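Local coordinates for protein alanine racemase (Enterococcus faecalis, PDB 3E6E) that is a two-domain enzyme of the alanine racemase family, pairing a TIM-barrel domain with a C-terminal beta domain and binding DCS, at residues V104-Q109 with I140-P145; L127-K132 with K159-E164. The protein carries 1 engineered substitution. All coordinates share one frame; numbering follows the deposited sequence.

Contact 1 (V104-Q109 with I140-P145); sequences VTVATQ and IGFLTP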
loop_
_atom_site.group_PDB
_atom_site.type_symbol
_atom_site.label_atom_id
_atom_site.label_comp_id
_atom_site.label_asym_id
_atom_site.label_seq_id
_atom_site.Cartn_x
_atom_site.Cartn_y
_atom_site.Cartn_z
ATOM N N VAL A 104 2.702 -24.640 -12.438
ATOM C CA VAL A 104 3.701 -24.075 -11.541
ATOM C C VAL A 104 5.042 -23.863 -12.218
ATOM O O VAL A 104 5.393 -24.551 -13.180
ATOM C CB VAL A 104 3.950 -24.986 -10.321
ATOM C CG1 VAL A 104 2.643 -25.264 -9.597
ATOM C CG2 VAL A 104 4.601 -26.289 -10.771
ATOM N N THR A 105 5.796 -22.907 -11.695
ATOM C CA THR A 105 7.114 -22.620 -12.222
ATOM C C THR A 105 8.080 -23.476 -11.432
ATOM O O THR A 105 7.837 -23.774 -10.273
ATOM C CB THR A 105 7.463 -21.129 -12.039
ATOM O OG1 THR A 105 6.493 -20.334 -12.737
ATOM C CG2 THR A 105 8.857 -20.828 -12.582
ATOM N N VAL A 106 9.158 -23.898 -12.071
ATOM C CA VAL A 106 10.168 -24.712 -11.404
ATOM C C VAL A 106 11.530 -24.233 -11.883
ATOM O O VAL A 106 11.789 -24.178 -13.086
ATOM C CB VAL A 106 9.968 -26.228 -11.717
ATOM C CG1 VAL A 106 9.630 -26.422 -13.165
ATOM C CG2 VAL A 106 11.226 -26.995 -11.382
ATOM N N ALA A 107 12.393 -23.867 -10.940
ATOM C CA ALA A 107 13.707 -23.352 -11.294
ATOM C C ALA A 107 14.886 -24.148 -10.742
ATOM O O ALA A 107 16.013 -23.652 -10.705
ATOM C CB ALA A 107 13.811 -21.903 -10.853
ATOM N N THR A 108 14.635 -25.375 -10.308
ATOM C CA THR A 108 15.702 -26.219 -9.791
ATOM C C THR A 108 15.380 -27.702 -9.923
ATOM O O THR A 108 14.221 -28.102 -9.968
ATOM C CB THR A 108 16.006 -25.910 -8.315
ATOM O OG1 THR A 108 14.778 -25.722 -7.603
ATOM C CG2 THR A 108 16.881 -24.672 -8.198
ATOM N N GLN A 109 16.427 -28.515 -9.986
ATOM C CA GLN A 109 16.288 -29.964 -10.122
ATOM C C GLN A 109 15.837 -30.514 -8.789
ATOM O O GLN A 109 14.937 -31.345 -8.721
ATOM C CB GLN A 109 17.638 -30.583 -10.515
ATOM C CG GLN A 109 17.627 -32.079 -10.839
ATOM C CD GLN A 109 16.763 -32.417 -12.039
ATOM O OE1 GLN A 109 16.935 -31.854 -13.126
ATOM N NE2 GLN A 109 15.822 -33.341 -11.848
ATOM N N ILE A 140 15.358 -16.001 -10.727
ATOM C CA ILE A 140 15.116 -17.445 -10.582
ATOM C C ILE A 140 15.265 -18.160 -11.918
ATOM O O ILE A 140 15.120 -17.544 -12.978
ATOM C CB ILE A 140 13.693 -17.786 -10.088
ATOM C CG1 ILE A 140 12.660 -17.180 -11.043
ATOM C CG2 ILE A 140 13.512 -17.357 -8.651
ATOM C CD1 ILE A 140 11.256 -17.720 -10.837
ATOM N N GLY A 141 15.535 -19.463 -11.857
ATOM C CA GLY A 141 15.666 -20.250 -13.072
ATOM C C GLY A 141 16.984 -20.972 -13.263
ATOM O O GLY A 141 17.968 -20.689 -12.576
ATOM N N PHE A 142 16.991 -21.915 -14.205
ATOM C CA PHE A 142 18.182 -22.692 -14.525
ATOM C C PHE A 142 19.138 -21.800 -15.288
ATOM O O PHE A 142 18.733 -21.129 -16.245
ATOM C CB PHE A 142 17.830 -23.907 -15.395
ATOM C CG PHE A 142 16.907 -24.890 -14.728
ATOM C CD1 PHE A 142 15.570 -24.977 -15.105
ATOM C CD2 PHE A 142 17.367 -25.703 -13.694
ATOM C CE1 PHE A 142 14.703 -25.854 -14.457
ATOM C CE2 PHE A 142 16.508 -26.585 -13.039
ATOM C CZ PHE A 142 15.173 -26.660 -13.420
ATOM N N LEU A 143 20.404 -21.805 -14.875
ATOM C CA LEU A 143 21.420 -20.982 -15.521
ATOM C C LEU A 143 21.980 -21.501 -16.855
ATOM O O LEU A 143 22.242 -20.713 -17.756
ATOM C CB LEU A 143 22.571 -20.724 -14.546
ATOM C CG LEU A 143 22.283 -19.732 -13.408
ATOM C CD1 LEU A 143 21.093 -20.199 -12.592
ATOM C CD2 LEU A 143 23.497 -19.611 -12.519
ATOM N N THR A 144 22.148 -22.814 -17.002
ATOM C CA THR A 144 22.715 -23.364 -18.242
ATOM C C THR A 144 21.825 -24.319 -19.029
ATOM O O THR A 144 20.906 -24.922 -18.478
ATOM C CB THR A 144 24.008 -24.138 -17.964
ATOM O OG1 THR A 144 23.699 -25.275 -17.154
ATOM C CG2 THR A 144 25.032 -23.260 -17.253
ATOM N N PRO A 145 22.116 -24.482 -20.334
ATOM C CA PRO A 145 21.390 -25.361 -21.265
ATOM C C PRO A 145 21.333 -26.812 -20.778
ATOM O O PRO A 145 20.259 -27.421 -20.725
ATOM C CB PRO A 145 22.192 -25.242 -22.558
ATOM C CG PRO A 145 22.761 -23.859 -22.477
ATOM C CD PRO A 145 23.195 -23.765 -21.037
#
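Where strand 103-106 of the alpha/beta (TIM-type) barrel ends, Ala107 and Thr108 lead into helix 109-117 and pass against loop residues 140-142, and the two touching runs are 48° apart in direction. They come closest at Ala107 and Gly141, whose CA atoms lie 4.1 Å apart, and no hydrogen bond joins the segments. Small residues permit this approach: Ala107 CB presses on the loop backbone at 3.2 Å from Gly141 N. Gly141 has a phi of 122°, at which a CB would crowd the carbonyl O of Ile140, so glycine fits the bend. On one side of this point Ile140 extends its CD1 to the methyl of Thr105, with CD1 4.3 Å from Thr105 CG2, while Thr105 OG1 is occupied by a hydrogen bond to Ile85 O. The Ile140 side chain is about 7 Å from the bound DCS, so this part of the contact lies near the ligand pocket. Ala107, Thr108 and Ile140 also pack on His255 of the second subunit. On the other side of Gly141, Phe142 gives the largest single share of the contact, with Ala107 close behind. Its CG stands anti to the carbonyl carbon (chi1 -62°), which turns the ring onto the backbone of residues 106-109. Leu131, Thr148 and Ala151 also touch this side chain, a buried setting that suits a large aromatic. Ala107 C lies over one ring face, offset toward the rim, while Gln109 N meets the edge in plane. Val106 adds a looser apolar touch, its CG2 4.5 Å from Phe142 CZ. Across the two segments the ring makes its closest approaches at its far end, with Phe142 CE1 3.6 Å from Val106 O and Phe142 CE2 3.4 Å from Thr108 CA.

Contact 2 (L127-K132 with K159-E164); sequences LRVHLK and KEFLWE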
loop_
_atom_site.group_PDB
_atom_site.type_symbol
_atom_site.label_atom_id
_atom_site.label_comp_id
_atom_site.label_asym_id
_atom_site.label_seq_id
_atom_site.Cartn_x
_atom_site.Cartn_y
_atom_site.Cartn_z
ATOM N N LEU A 127 1.222 -32.974 -12.991
ATOM C CA LEU A 127 1.627 -31.671 -12.500
ATOM C C LEU A 127 2.073 -30.835 -13.691
ATOM O O LEU A 127 3.161 -31.049 -14.231
ATOM C CB LEU A 127 2.783 -31.798 -11.504
ATOM C CG LEU A 127 3.317 -30.473 -10.928
ATOM C CD1 LEU A 127 2.279 -29.870 -10.000
ATOM C CD2 LEU A 127 4.617 -30.703 -10.177
ATOM N N ARG A 128 1.222 -29.895 -14.100
ATOM C CA ARG A 128 1.511 -29.008 -15.229
ATOM C C ARG A 128 2.639 -28.060 -14.811
ATOM O O ARG A 128 2.395 -27.092 -14.095
ATOM C CB ARG A 128 0.253 -28.200 -15.588
ATOM C CG ARG A 128 -1.055 -28.968 -15.375
ATOM C CD ARG A 128 -2.289 -28.126 -15.711
ATOM N NE ARG A 128 -2.768 -28.288 -17.085
ATOM C CZ ARG A 128 -3.501 -29.318 -17.507
ATOM N NH1 ARG A 128 -3.842 -30.280 -16.663
ATOM N NH2 ARG A 128 -3.899 -29.384 -18.774
ATOM N N VAL A 129 3.867 -28.343 -15.251
ATOM C CA VAL A 129 5.022 -27.517 -14.890
ATOM C C VAL A 129 5.609 -26.706 -16.032
ATOM O O VAL A 129 5.535 -27.094 -17.183
ATOM C CB VAL A 129 6.197 -28.362 -14.301
ATOM C CG1 VAL A 129 5.667 -29.420 -13.346
ATOM C CG2 VAL A 129 7.005 -28.978 -15.417
ATOM N N HIS A 130 6.198 -25.569 -15.685
ATOM C CA HIS A 130 6.852 -24.689 -16.644
ATOM C C HIS A 130 8.272 -24.531 -16.104
ATOM O O HIS A 130 8.463 -24.173 -14.932
ATOM C CB HIS A 130 6.152 -23.326 -16.707
ATOM C CG HIS A 130 4.872 -23.332 -17.486
ATOM N ND1 HIS A 130 4.732 -22.675 -18.689
ATOM C CD2 HIS A 130 3.669 -23.899 -17.227
ATOM C CE1 HIS A 130 3.499 -22.836 -19.137
ATOM N NE2 HIS A 130 2.833 -23.575 -18.268
ATOM N N LEU A 131 9.264 -24.818 -16.941
ATOM C CA LEU A 131 10.658 -24.724 -16.522
ATOM C C LEU A 131 11.253 -23.365 -16.828
ATOM O O LEU A 131 11.517 -23.045 -17.981
ATOM C CB LEU A 131 11.479 -25.829 -17.200
ATOM C CG LEU A 131 11.528 -27.214 -16.539
ATOM C CD1 LEU A 131 10.168 -27.601 -16.023
ATOM C CD2 LEU A 131 12.030 -28.241 -17.555
ATOM N N LYS A 132 11.478 -22.557 -15.801
ATOM C CA LYS A 132 12.046 -21.236 -16.050
ATOM C C LYS A 132 13.568 -21.268 -16.080
ATOM O O LYS A 132 14.219 -21.717 -15.135
ATOM C CB LYS A 132 11.588 -20.201 -15.005
ATOM C CG LYS A 132 11.980 -18.756 -15.403
ATOM C CD LYS A 132 11.779 -17.705 -14.300
ATOM C CE LYS A 132 12.258 -16.311 -14.761
ATOM N NZ LYS A 132 12.145 -15.249 -13.709
ATOM N N LYS A 159 6.274 -38.628 -15.271
ATOM C CA LYS A 159 4.987 -38.797 -15.934
ATOM C C LYS A 159 3.821 -38.652 -14.962
ATOM O O LYS A 159 2.659 -38.783 -15.348
ATOM C CB LYS A 159 4.845 -40.224 -16.470
ATOM C CG LYS A 159 3.577 -40.932 -16.020
ATOM C CD LYS A 159 3.820 -41.754 -14.764
ATOM C CE LYS A 159 4.617 -43.012 -15.073
ATOM N NZ LYS A 159 5.925 -42.697 -15.709
ATOM N N GLU A 160 4.138 -38.380 -13.701
ATOM C CA GLU A 160 3.339 -37.580 -12.781
ATOM C C GLU A 160 3.399 -36.099 -13.143
ATOM O O GLU A 160 2.568 -35.308 -12.699
ATOM C CB GLU A 160 3.811 -37.788 -11.341
ATOM C CG GLU A 160 3.490 -39.161 -10.775
ATOM C CD GLU A 160 4.730 -40.005 -10.553
ATOM O OE1 GLU A 160 4.796 -40.709 -9.524
ATOM O OE2 GLU A 160 5.639 -39.964 -11.410
ATOM N N PHE A 161 4.387 -35.733 -13.953
ATOM C CA PHE A 161 4.527 -34.361 -14.415
ATOM C C PHE A 161 3.891 -34.276 -15.800
ATOM O O PHE A 161 3.339 -35.253 -16.301
ATOM C CB PHE A 161 6.011 -33.989 -14.534
ATOM C CG PHE A 161 6.778 -34.083 -13.243
ATOM C CD1 PHE A 161 6.532 -33.191 -12.202
ATOM C CD2 PHE A 161 7.757 -35.051 -13.073
ATOM C CE1 PHE A 161 7.250 -33.264 -11.017
ATOM C CE2 PHE A 161 8.481 -35.131 -11.888
ATOM C CZ PHE A 161 8.227 -34.236 -10.858
ATOM N N LEU A 162 3.973 -33.099 -16.413
ATOM C CA LEU A 162 3.472 -32.903 -17.767
ATOM C C LEU A 162 4.411 -32.019 -18.581
ATOM O O LEU A 162 4.652 -32.273 -19.761
ATOM C CB LEU A 162 2.070 -32.292 -17.736
ATOM C CG LEU A 162 1.516 -31.793 -19.073
ATOM C CD1 LEU A 162 1.617 -32.879 -20.134
ATOM C CD2 LEU A 162 0.079 -31.322 -18.918
ATOM N N TRP A 163 4.939 -30.980 -17.942
ATOM C CA TRP A 163 5.753 -29.988 -18.634
ATOM C C TRP A 163 5.084 -29.146 -19.715
ATOM O O TRP A 163 5.292 -29.371 -20.908
ATOM C CB TRP A 163 6.979 -30.648 -19.269
ATOM C CG TRP A 163 7.930 -29.672 -19.891
ATOM C CD1 TRP A 163 8.272 -28.440 -19.411
ATOM C CD2 TRP A 163 8.666 -29.845 -21.106
ATOM N NE1 TRP A 163 9.174 -27.837 -20.255
ATOM C CE2 TRP A 163 9.433 -28.680 -21.304
ATOM C CE3 TRP A 163 8.757 -30.871 -22.054
ATOM C CZ2 TRP A 163 10.274 -28.512 -22.403
ATOM C CZ3 TRP A 163 9.592 -30.703 -23.143
ATOM C CH2 TRP A 163 10.338 -29.534 -23.308
ATOM N N GLU A 164 4.281 -28.176 -19.291
ATOM C CA GLU A 164 3.460 -27.409 -20.191
ATOM C C GLU A 164 4.301 -26.448 -20.994
ATOM O O GLU A 164 3.897 -26.038 -22.080
ATOM C CB GLU A 164 2.417 -26.642 -19.398
ATOM C CG GLU A 164 1.014 -26.894 -19.850
ATOM C CD GLU A 164 0.020 -26.321 -18.887
ATOM O OE1 GLU A 164 -0.000 -25.079 -18.729
ATOM O OE2 GLU A 164 -0.727 -27.120 -18.281
#
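Residues 160-164 run alongside strand 129-132 and its approach, 48° apart in direction, bridged at Leu127 and Phe161 (CA to CA 4.4 Å), as the chain completes a beta-alpha-beta crossover of the barrel through helix 145-158. Leu127 N gives the straightest backbone bond, 2.7 Å to Glu160 O at 162° and in the carbonyl plane. Leu127 O and Val129 O then accept weaker bonds from Leu162 N and Glu164 N, the second being short at 2.7 Å. On the helix-covered face Leu127, Leu131, Phe161 and Trp163 are large apolar groups that pack against helix 109-117 or helix 145-158, and Val129 sets its CG2 beside Trp163 CB. Leu127 lies beside Phe161, pointing the same way, and its CD2 meets the ring edge in plane, 3.7 Å from Phe161 CD1. Leu131 crosses Trp163 at about a right angle, its CD2 4.0 Å from Trp163 NE1. The other face carries the polar groups, centred on Glu164, with Leu162 beside them. Glu164, extended beyond CG, turns its two oxygens to different partners, OE2 to Arg128 and OE1 to both His130 and Ser103 OG, so a buried charge has several partners. Arg128 bends at its third torsion so that NE reaches Glu164 OE2 at 2.6 Å, a salt bridge whose hydrogen bond is weak, being far from straight. Leu162 CD2 lies over one face of that guanidinium, and Arg128 NH1 reaches a second carboxylate, Asp101. The carboxylate would probably favour a protonated NE2 on His130, whose ND1 bonds His203 NE2. Ring and carboxylate planes are 84° apart: His130 NE2 points its N-H within the ring plane, yet reaches Glu164 OE1 from above the carboxylate, at 3.2 Å.

From the N terminus the chain passes through strand 103-106, helix 109-117, strand 129-132, helix 145-158 and on to strand 165-167, as successive beta-alpha units of the barrel. Contact 1 closes the loop from 104-109 to 140-145; contact 2 opens within it at 127-132 and closes later at 159-164, so the two cross. Neighbouring strands 103-106 and 129-132 join them, with a probable hydrogen bond from His130 N to Val104 O and packing of Val106 on Leu131. Separately, loop residue Phe142 probably bonds through its N to Lys132 O at the end of strand 129-132. Contact 1 ties the loops following two strands together; contact 2 brings the lead-in to strand 165-167 against strand 129-132.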